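PDB 4DNX: sulfate adenylyltransferase from Allochromatium vinosum, which catalyses the adenylylation of sulfate by ATP, giving adenosine 5'-phosphosulfate and diphosphate. Local coordinates for residues W192-T200 with R284-I293; Y271-H280 with I294-Y305. One frame throughout, in Å; residues are numbered along the deposited sequence.

Four segments alternate along the chain, so the two contacts cross. Strand 195-200 comes first and lies in the middle of the five-stranded parallel sheet of the Rossmann-like domain. After strands 223-230 and 260-266 the chain reaches residues 271-280, which lead into and begin helix 274-287. Contact 1 then closes a long loop of 83 intervening residues, bringing the end of that helix and strand 291-294 against strand 195-200. Contact 2 closes a short loop of 13 residues by returning the segment after strand 291-294 to the start of the same helix. Helix 274-287 thus serves both contacts, which meet where Phe292 packs against His280 and His298.

Contact 1. Residues W192-T200 with R284-I293; sequences WQKIVAFQT and RQNMGATHFI
Gln199 OE1 is held by both terminal nitrogens of Arg284, at 2.8 Å from NH2 and 3.1 Å from NH1. The oxygen lies in the guanidinium plane, while the amide plane is turned 56° away from it and the two side chains cross at about a right angle. Arg284 NE bonds His227 on the neighbouring strand 223-230, which further fixes the rotation of the guanidinium.

Strands 195-200 and 291-294 run parallel as neighbours: Ala197 N bonds His291 O, and Ala197 O receives Ile293 N. At the start of this pairing Ile195 O accepts from the backbone N of both Thr290 and His291, and Ile195 N gives a nearly straight bond (166°) to Thr290 OG1 at 2.8 Å. A chi1 of 58° sets this hydroxyl between the backbone N and carbonyl carbon of Thr290, where it also pairs with His291 ND1.

On the helix side, Ala197 CB meets Arg284 CG at 3.6 Å, and Met287 CE and Ala289 CB also pack against it. Gly288 ends the helix in a Schellman motif. Toward helix 206-219, Ile293 CD1 touches Val196 CG1 at 3.7 Å and Phe198 CD1. A water joins Gln199 N to Ile293 O beyond the last direct backbone bond. Side-chain polar bonds thus close both ends of a backbone-bonded strand pair whose flanks are largely apolar, with Arg284 fixing the glutamine.

Contact 2. Residues Y271-H280 with I294-Y305; sequences YAGPREAVLH and IGRDHAGVGDYY
Gly273, at the N-cap of helix 274-287, takes positive phi (55°) and comes within 4.3 Å of Gly300, CA to CA; its N bonds Ala299 O at 3.0 Å, from above the carbonyl plane. Beyond it the ring of Tyr305 lies against this helix start. Pro274 CD sits over one face, 3.6 Å from Tyr305 CG, with Gly273 CA beside it in a second CH-pi contact, and Tyr304 CB covers the opposite face. The Tyr305 hydroxyl bonds Tyr136 O and His143.

Nearly two turns along the helix, His280 ND1 and His298 NE2 are joined by a hydrogen bond of 2.9 Å in which either ring could be the donor. With CG anti to the backbone N (chi1 -174°), His298 carries NE2 across to His280. The rings meet rim to rim with planes at 86°, and Ala277 CB packs 3.8 Å from His298 CD2. Ala299 CB rests against the carboxylate of Glu276, whose OE1 accepts Ala272 N and OE2 accepts Leu270 N. Tyr271 CB meets Val301 CG1 at 3.8 Å.

In related ATP sulfurylases the Gly-Arg-Asp-His-Ala-Gly signature (295-300) lines the nucleotide site; here backbone bond, histidine pair and tyrosine face fix its His-Ala-Gly end against the helix's first two turns.

Contact 1. Residues W192-T200 with R284-I293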
loop_
_atom_site.group_PDB
_atom_site.type_symbol
_atom_site.label_atom_id
_atom_site.label_comp_id
_atom_site.label_asym_id
_atom_site.label_seq_id
_atom_site.Cartn_x
_atom_site.Cartn_y
_atom_site.Cartn_z
ATOM N N TRP A 192 10.953 -16.041 -1.332
ATOM C CA TRP A 192 10.437 -16.873 -2.427
ATOM C C TRP A 192 11.372 -16.830 -3.642
ATOM O O TRP A 192 11.771 -15.714 -4.072
ATOM C CB TRP A 192 9.057 -16.374 -2.854
ATOM C CG TRP A 192 7.986 -16.527 -1.811
ATOM C CD1 TRP A 192 8.072 -17.154 -0.573
ATOM C CD2 TRP A 192 6.650 -16.064 -1.940
ATOM N NE1 TRP A 192 6.849 -17.070 0.074
ATOM C CE2 TRP A 192 5.953 -16.434 -0.752
ATOM C CE3 TRP A 192 5.958 -15.354 -2.952
ATOM C CZ2 TRP A 192 4.586 -16.120 -0.548
ATOM C CZ3 TRP A 192 4.578 -15.046 -2.741
ATOM C CH2 TRP A 192 3.926 -15.431 -1.566
ATOM N N GLN A 193 11.702 -18.021 -4.176
ATOM C CA GLN A 193 12.572 -18.187 -5.362
ATOM C C GLN A 193 11.800 -18.460 -6.655
ATOM O O GLN A 193 12.208 -18.035 -7.732
ATOM C CB GLN A 193 13.523 -19.374 -5.164
ATOM C CG GLN A 193 14.295 -19.393 -3.868
ATOM C CD GLN A 193 15.491 -18.491 -3.918
ATOM O OE1 GLN A 193 15.430 -17.378 -4.449
ATOM N NE2 GLN A 193 16.591 -18.956 -3.356
ATOM N N LYS A 194 10.684 -19.187 -6.535
ATOM C CA LYS A 194 9.783 -19.403 -7.661
ATOM C C LYS A 194 8.413 -18.942 -7.198
ATOM O O LYS A 194 7.981 -19.222 -6.063
ATOM C CB LYS A 194 9.780 -20.866 -8.105
ATOM C CG LYS A 194 11.085 -21.218 -8.832
ATOM C CD LYS A 194 11.142 -22.686 -9.169
ATOM C CE LYS A 194 12.380 -22.973 -10.031
ATOM N NZ LYS A 194 12.687 -24.433 -10.098
ATOM N N ILE A 195 7.746 -18.178 -8.052
ATOM C CA ILE A 195 6.502 -17.495 -7.648
ATOM C C ILE A 195 5.486 -17.598 -8.785
ATOM O O ILE A 195 5.787 -17.173 -9.917
ATOM C CB ILE A 195 6.769 -15.957 -7.367
ATOM C CG1 ILE A 195 7.898 -15.782 -6.317
ATOM C CG2 ILE A 195 5.486 -15.262 -6.928
ATOM C CD1 ILE A 195 9.289 -15.678 -6.929
ATOM N N VAL A 196 4.305 -18.180 -8.508
ATOM C CA VAL A 196 3.217 -18.249 -9.516
ATOM C C VAL A 196 2.332 -17.013 -9.389
ATOM O O VAL A 196 2.043 -16.591 -8.273
ATOM C CB VAL A 196 2.352 -19.496 -9.226
ATOM C CG1 VAL A 196 1.064 -19.509 -10.101
ATOM C CG2 VAL A 196 3.178 -20.783 -9.412
ATOM N N ALA A 197 1.899 -16.400 -10.501
ATOM C CA ALA A 197 0.943 -15.281 -10.408
ATOM C C ALA A 197 -0.406 -15.761 -10.954
ATOM O O ALA A 197 -0.440 -16.538 -11.966
ATOM C CB ALA A 197 1.462 -14.081 -11.269
ATOM N N PHE A 198 -1.485 -15.326 -10.308
ATOM C CA PHE A 198 -2.852 -15.674 -10.707
ATOM C C PHE A 198 -3.699 -14.415 -10.670
ATOM O O PHE A 198 -3.789 -13.798 -9.625
ATOM C CB PHE A 198 -3.458 -16.734 -9.736
ATOM C CG PHE A 198 -4.905 -17.097 -10.053
ATOM C CD1 PHE A 198 -5.196 -17.867 -11.183
ATOM C CD2 PHE A 198 -5.955 -16.645 -9.233
ATOM C CE1 PHE A 198 -6.548 -18.207 -11.484
ATOM C CE2 PHE A 198 -7.319 -17.005 -9.541
ATOM C CZ PHE A 198 -7.561 -17.757 -10.635
ATOM N N GLN A 199 -4.368 -14.090 -11.790
ATOM C CA GLN A 199 -5.247 -12.912 -11.856
ATOM C C GLN A 199 -6.692 -13.293 -11.503
ATOM O O GLN A 199 -7.203 -14.310 -11.984
ATOM C CB GLN A 199 -5.232 -12.330 -13.296
ATOM C CG GLN A 199 -6.178 -11.147 -13.477
ATOM C CD GLN A 199 -5.957 -10.397 -14.787
ATOM O OE1 GLN A 199 -4.821 -10.219 -15.232
ATOM N NE2 GLN A 199 -7.058 -9.969 -15.421
ATOM N N THR A 200 -7.373 -12.459 -10.726
ATOM C CA THR A 200 -8.824 -12.654 -10.550
ATOM C C THR A 200 -9.491 -11.330 -10.262
ATOM O O THR A 200 -8.820 -10.404 -9.861
ATOM C CB THR A 200 -9.147 -13.645 -9.398
ATOM O OG1 THR A 200 -10.554 -13.965 -9.456
ATOM C CG2 THR A 200 -8.774 -13.061 -8.046
ATOM N N ARG A 284 3.721 -9.099 -15.203
ATOM C CA ARG A 284 3.918 -10.050 -14.113
ATOM C C ARG A 284 5.392 -10.369 -13.952
ATOM O O ARG A 284 5.864 -10.641 -12.833
ATOM C CB ARG A 284 3.078 -11.321 -14.323
ATOM C CG ARG A 284 1.731 -11.305 -13.594
ATOM C CD ARG A 284 0.896 -10.245 -14.068
ATOM N NE ARG A 284 -0.435 -10.020 -13.438
ATOM C CZ ARG A 284 -1.638 -10.157 -14.011
ATOM N NH1 ARG A 284 -1.795 -10.728 -15.204
ATOM N NH2 ARG A 284 -2.725 -9.701 -13.376
ATOM N N GLN A 285 6.142 -10.388 -15.043
ATOM C CA GLN A 285 7.606 -10.575 -14.911
ATOM C C GLN A 285 8.173 -9.360 -14.199
ATOM O O GLN A 285 9.031 -9.504 -13.297
ATOM C CB GLN A 285 8.282 -10.792 -16.273
ATOM C CG GLN A 285 9.807 -11.034 -16.124
ATOM C CD GLN A 285 10.503 -11.372 -17.433
ATOM O OE1 GLN A 285 9.968 -12.107 -18.275
ATOM N NE2 GLN A 285 11.742 -10.887 -17.583
ATOM N N ASN A 286 7.711 -8.164 -14.591
ATOM C CA ASN A 286 8.195 -6.951 -13.889
ATOM C C ASN A 286 7.966 -6.935 -12.360
ATOM O O ASN A 286 8.815 -6.482 -11.616
ATOM C CB ASN A 286 7.635 -5.672 -14.542
ATOM C CG ASN A 286 8.463 -5.244 -15.726
ATOM O OD1 ASN A 286 9.631 -5.622 -15.842
ATOM N ND2 ASN A 286 7.886 -4.412 -16.588
ATOM N N MET A 287 6.836 -7.476 -11.917
ATOM C CA MET A 287 6.525 -7.544 -10.494
ATOM C C MET A 287 7.294 -8.687 -9.772
ATOM O O MET A 287 7.356 -8.666 -8.540
ATOM C CB MET A 287 5.009 -7.581 -10.278
ATOM C CG MET A 287 4.474 -8.971 -10.262
ATOM S SD MET A 287 2.655 -8.896 -10.217
ATOM C CE MET A 287 2.328 -10.669 -9.970
ATOM N N GLY A 288 7.974 -9.597 -10.522
ATOM C CA GLY A 288 8.837 -10.597 -9.902
ATOM C C GLY A 288 8.329 -12.039 -9.966
ATOM O O GLY A 288 8.962 -12.945 -9.398
ATOM N N ALA A 289 7.193 -12.248 -10.633
ATOM C CA ALA A 289 6.675 -13.617 -10.782
ATOM C C ALA A 289 7.517 -14.381 -11.793
ATOM O O ALA A 289 7.977 -13.798 -12.801
ATOM C CB ALA A 289 5.209 -13.613 -11.209
ATOM N N THR A 290 7.708 -15.677 -11.533
ATOM C CA THR A 290 8.461 -16.539 -12.422
ATOM C C THR A 290 7.555 -17.369 -13.339
ATOM O O THR A 290 8.032 -17.908 -14.359
ATOM C CB THR A 290 9.431 -17.486 -11.638
ATOM O OG1 THR A 290 8.683 -18.283 -10.721
ATOM C CG2 THR A 290 10.493 -16.730 -10.861
ATOM N N HIS A 291 6.285 -17.515 -12.948
ATOM C CA HIS A 291 5.296 -18.333 -13.653
ATOM C C HIS A 291 3.961 -17.588 -13.656
ATOM O O HIS A 291 3.634 -16.912 -12.688
ATOM C CB HIS A 291 5.161 -19.687 -12.951
ATOM C CG HIS A 291 6.394 -20.519 -13.061
ATOM N ND1 HIS A 291 7.487 -20.354 -12.226
ATOM C CD2 HIS A 291 6.735 -21.493 -13.936
ATOM C CE1 HIS A 291 8.442 -21.191 -12.580
ATOM N NE2 HIS A 291 8.012 -21.895 -13.614
ATOM N N PHE A 292 3.180 -17.736 -14.711
ATOM C CA PHE A 292 1.908 -17.068 -14.836
ATOM C C PHE A 292 0.881 -18.059 -15.351
ATOM O O PHE A 292 1.139 -18.744 -16.342
ATOM C CB PHE A 292 2.026 -15.893 -15.838
ATOM C CG PHE A 292 0.712 -15.202 -16.124
ATOM C CD1 PHE A 292 -0.146 -14.843 -15.100
ATOM C CD2 PHE A 292 0.384 -14.852 -17.435
ATOM C CE1 PHE A 292 -1.380 -14.173 -15.365
ATOM C CE2 PHE A 292 -0.810 -14.205 -17.713
ATOM C CZ PHE A 292 -1.691 -13.858 -16.689
ATOM N N ILE A 293 -0.253 -18.162 -14.665
ATOM C CA ILE A 293 -1.291 -19.143 -15.044
ATOM C C ILE A 293 -2.174 -18.529 -16.150
ATOM O O ILE A 293 -2.768 -17.444 -15.968
ATOM C CB ILE A 293 -2.194 -19.460 -13.851
ATOM C CG1 ILE A 293 -1.420 -20.238 -12.791
ATOM C CG2 ILE A 293 -3.458 -20.299 -14.271
ATOM C CD1 ILE A 293 -2.197 -20.433 -11.477
HETATM O O HOH W 1 -4.209 -15.852 -14.095
#

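Contact 2. Residues Y271-H280 with I294-Y305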
loop_
_atom_site.group_PDB
_atom_site.type_symbol
_atom_site.label_atom_id
_atom_site.label_comp_id
_atom_site.label_asym_id
_atom_site.label_seq_id
_atom_site.Cartn_x
_atom_site.Cartn_y
_atom_site.Cartn_z
ATOM N N TYR A 271 -9.866 -6.632 -23.323
ATOM C CA TYR A 271 -10.617 -7.730 -23.922
ATOM C C TYR A 271 -9.942 -8.273 -25.195
ATOM O O TYR A 271 -10.632 -8.691 -26.113
ATOM C CB TYR A 271 -12.068 -7.319 -24.242
ATOM C CG TYR A 271 -12.869 -6.799 -23.054
ATOM C CD1 TYR A 271 -13.581 -7.669 -22.227
ATOM C CD2 TYR A 271 -12.942 -5.429 -22.793
ATOM C CE1 TYR A 271 -14.336 -7.174 -21.134
ATOM C CE2 TYR A 271 -13.667 -4.934 -21.715
ATOM C CZ TYR A 271 -14.357 -5.802 -20.893
ATOM O OH TYR A 271 -15.079 -5.274 -19.844
ATOM N N ALA A 272 -8.610 -8.298 -25.223
ATOM C CA ALA A 272 -7.848 -8.601 -26.449
ATOM C C ALA A 272 -7.254 -10.005 -26.477
ATOM O O ALA A 272 -6.412 -10.343 -27.335
ATOM C CB ALA A 272 -6.759 -7.513 -26.667
ATOM N N GLY A 273 -7.712 -10.851 -25.556
ATOM C CA GLY A 273 -7.385 -12.294 -25.620
ATOM C C GLY A 273 -5.888 -12.536 -25.682
ATOM O O GLY A 273 -5.152 -12.020 -24.812
ATOM N N PRO A 274 -5.437 -13.297 -26.681
ATOM C CA PRO A 274 -4.019 -13.669 -26.773
ATOM C C PRO A 274 -3.076 -12.466 -26.723
ATOM O O PRO A 274 -2.043 -12.510 -26.033
ATOM C CB PRO A 274 -3.908 -14.390 -28.103
ATOM C CG PRO A 274 -5.311 -14.855 -28.446
ATOM C CD PRO A 274 -6.272 -13.970 -27.704
ATOM N N ARG A 275 -3.384 -11.383 -27.440
ATOM C CA ARG A 275 -2.497 -10.213 -27.279
ATOM C C ARG A 275 -2.412 -9.629 -25.841
ATOM O O ARG A 275 -1.333 -9.184 -25.402
ATOM C CB ARG A 275 -2.832 -9.110 -28.263
ATOM C CG ARG A 275 -1.807 -7.946 -28.212
ATOM C CD ARG A 275 -0.376 -8.360 -28.745
ATOM N NE ARG A 275 -0.410 -8.581 -30.171
ATOM C CZ ARG A 275 -0.045 -7.667 -31.081
ATOM N NH1 ARG A 275 0.475 -6.509 -30.710
ATOM N NH2 ARG A 275 -0.172 -7.934 -32.355
ATOM N N GLU A 276 -3.529 -9.635 -25.114
ATOM C CA GLU A 276 -3.551 -9.114 -23.772
ATOM C C GLU A 276 -2.820 -10.075 -22.827
ATOM O O GLU A 276 -2.200 -9.627 -21.864
ATOM C CB GLU A 276 -4.987 -8.865 -23.310
ATOM C CG GLU A 276 -5.073 -8.161 -21.986
ATOM C CD GLU A 276 -6.428 -7.534 -21.744
ATOM O OE1 GLU A 276 -7.379 -8.012 -22.399
ATOM O OE2 GLU A 276 -6.518 -6.593 -20.910
ATOM N N ALA A 277 -2.865 -11.384 -23.145
ATOM C CA ALA A 277 -2.151 -12.381 -22.339
ATOM C C ALA A 277 -0.640 -12.097 -22.367
ATOM O O ALA A 277 0.043 -12.269 -21.347
ATOM C CB ALA A 277 -2.465 -13.825 -22.824
ATOM N N VAL A 278 -0.111 -11.653 -23.515
ATOM C CA VAL A 278 1.306 -11.296 -23.576
ATOM C C VAL A 278 1.609 -10.067 -22.691
ATOM O O VAL A 278 2.664 -10.017 -21.997
ATOM C CB VAL A 278 1.770 -11.052 -25.038
ATOM C CG1 VAL A 278 3.252 -10.698 -25.061
ATOM C CG2 VAL A 278 1.486 -12.345 -25.862
ATOM N N LEU A 279 0.727 -9.074 -22.748
ATOM C CA LEU A 279 0.872 -7.910 -21.863
ATOM C C LEU A 279 0.867 -8.326 -20.380
ATOM O O LEU A 279 1.716 -7.862 -19.586
ATOM C CB LEU A 279 -0.255 -6.912 -22.137
ATOM C CG LEU A 279 -0.126 -5.633 -21.321
ATOM C CD1 LEU A 279 1.176 -4.875 -21.708
ATOM C CD2 LEU A 279 -1.387 -4.750 -21.562
ATOM N N HIS A 280 -0.085 -9.207 -20.015
ATOM C CA HIS A 280 -0.159 -9.789 -18.653
ATOM C C HIS A 280 1.133 -10.456 -18.232
ATOM O O HIS A 280 1.592 -10.201 -17.127
ATOM C CB HIS A 280 -1.278 -10.810 -18.574
ATOM C CG HIS A 280 -2.650 -10.221 -18.578
ATOM N ND1 HIS A 280 -3.783 -11.015 -18.692
ATOM C CD2 HIS A 280 -3.084 -8.941 -18.490
ATOM C CE1 HIS A 280 -4.857 -10.235 -18.659
ATOM N NE2 HIS A 280 -4.461 -8.974 -18.530
ATOM N N ILE A 294 -2.310 -19.267 -17.244
ATOM C CA ILE A 294 -3.202 -18.889 -18.369
ATOM C C ILE A 294 -4.065 -20.118 -18.654
ATOM O O ILE A 294 -3.559 -21.161 -19.022
ATOM C CB ILE A 294 -2.376 -18.530 -19.640
ATOM C CG1 ILE A 294 -1.477 -17.324 -19.336
ATOM C CG2 ILE A 294 -3.307 -18.299 -20.933
ATOM C CD1 ILE A 294 -0.785 -16.707 -20.537
ATOM N N GLY A 295 -5.362 -19.966 -18.458
ATOM C CA GLY A 295 -6.346 -21.017 -18.756
ATOM C C GLY A 295 -7.059 -20.849 -20.091
ATOM O O GLY A 295 -6.575 -20.149 -20.979
ATOM N N ARG A 296 -8.233 -21.462 -20.224
ATOM C CA ARG A 296 -9.043 -21.384 -21.447
ATOM C C ARG A 296 -9.644 -20.001 -21.607
ATOM O O ARG A 296 -10.117 -19.409 -20.620
ATOM C CB ARG A 296 -10.156 -22.418 -21.323
ATOM C CG ARG A 296 -11.064 -22.560 -22.514
ATOM C CD ARG A 296 -12.133 -23.614 -22.217
ATOM N NE ARG A 296 -11.572 -24.959 -22.213
ATOM C CZ ARG A 296 -11.625 -25.806 -23.239
ATOM N NH1 ARG A 296 -12.218 -25.462 -24.374
ATOM N NH2 ARG A 296 -11.082 -27.003 -23.130
ATOM N N ASP A 297 -9.611 -19.472 -22.840
ATOM C CA ASP A 297 -10.217 -18.183 -23.158
ATOM C C ASP A 297 -9.692 -17.023 -22.343
ATOM O O ASP A 297 -10.403 -16.078 -22.033
ATOM C CB ASP A 297 -11.750 -18.294 -23.093
ATOM C CG ASP A 297 -12.310 -19.183 -24.216
ATOM O OD1 ASP A 297 -13.032 -20.182 -23.925
ATOM O OD2 ASP A 297 -12.009 -18.889 -25.413
ATOM N N HIS A 298 -8.414 -17.087 -21.965
ATOM C CA HIS A 298 -7.840 -16.045 -21.146
ATOM C C HIS A 298 -7.993 -14.656 -21.780
ATOM O O HIS A 298 -7.650 -14.493 -22.946
ATOM C CB HIS A 298 -6.369 -16.375 -20.877
ATOM C CG HIS A 298 -5.707 -15.426 -19.927
ATOM N ND1 HIS A 298 -5.699 -15.626 -18.560
ATOM C CD2 HIS A 298 -5.057 -14.255 -20.142
ATOM C CE1 HIS A 298 -5.036 -14.634 -17.977
ATOM N NE2 HIS A 298 -4.654 -13.783 -18.915
ATOM N N ALA A 299 -8.516 -13.706 -20.996
ATOM C CA ALA A 299 -8.725 -12.291 -21.401
ATOM C C ALA A 299 -9.643 -12.128 -22.625
ATOM O O ALA A 299 -9.625 -11.078 -23.292
ATOM C CB ALA A 299 -7.372 -11.605 -21.650
ATOM N N GLY A 300 -10.449 -13.139 -22.896
ATOM C CA GLY A 300 -11.300 -13.174 -24.100
ATOM C C GLY A 300 -12.630 -12.460 -23.944
ATOM O O GLY A 300 -12.980 -11.978 -22.854
ATOM N N VAL A 301 -13.320 -12.343 -25.068
ATOM C CA VAL A 301 -14.695 -11.817 -25.149
ATOM C C VAL A 301 -15.323 -12.448 -26.378
ATOM O O VAL A 301 -14.609 -12.789 -27.332
ATOM C CB VAL A 301 -14.698 -10.249 -25.213
ATOM C CG1 VAL A 301 -14.038 -9.727 -26.465
ATOM C CG2 VAL A 301 -16.091 -9.676 -25.023
ATOM N N GLY A 302 -16.646 -12.637 -26.351
ATOM C CA GLY A 302 -17.394 -13.107 -27.524
ATOM C C GLY A 302 -16.807 -14.387 -28.093
ATOM O O GLY A 302 -16.388 -15.276 -27.339
ATOM N N ASP A 303 -16.703 -14.449 -29.417
ATOM C CA ASP A 303 -16.212 -15.646 -30.090
ATOM C C ASP A 303 -14.963 -15.406 -30.942
ATOM O O ASP A 303 -14.673 -16.170 -31.846
ATOM C CB ASP A 303 -17.350 -16.267 -30.935
ATOM C CG ASP A 303 -17.613 -17.708 -30.576
ATOM O OD1 ASP A 303 -17.529 -18.058 -29.365
ATOM O OD2 ASP A 303 -17.899 -18.501 -31.507
ATOM N N TYR A 304 -14.215 -14.344 -30.649
ATOM C CA TYR A 304 -13.122 -13.925 -31.524
ATOM C C TYR A 304 -11.880 -14.796 -31.461
ATOM O O TYR A 304 -11.149 -14.859 -32.437
ATOM C CB TYR A 304 -12.705 -12.475 -31.243
ATOM C CG TYR A 304 -13.851 -11.528 -31.330
ATOM C CD1 TYR A 304 -14.348 -11.111 -32.577
ATOM C CD2 TYR A 304 -14.474 -11.068 -30.176
ATOM C CE1 TYR A 304 -15.418 -10.254 -32.652
ATOM C CE2 TYR A 304 -15.566 -10.197 -30.242
ATOM C CZ TYR A 304 -16.013 -9.790 -31.477
ATOM O OH TYR A 304 -17.081 -8.927 -31.565
ATOM N N TYR A 305 -11.637 -15.448 -30.322
ATOM C CA TYR A 305 -10.401 -16.186 -30.107
ATOM C C TYR A 305 -10.627 -17.684 -29.857
ATOM O O TYR A 305 -11.657 -18.106 -29.329
ATOM C CB TYR A 305 -9.606 -15.561 -28.940
ATOM C CG TYR A 305 -9.609 -14.046 -28.966
ATOM C CD1 TYR A 305 -9.046 -13.340 -30.044
ATOM C CD2 TYR A 305 -10.221 -13.317 -27.950
ATOM C CE1 TYR A 305 -9.063 -11.932 -30.093
ATOM C CE2 TYR A 305 -10.237 -11.897 -27.990
ATOM C CZ TYR A 305 -9.672 -11.228 -29.088
ATOM O OH TYR A 305 -9.699 -9.862 -29.138
#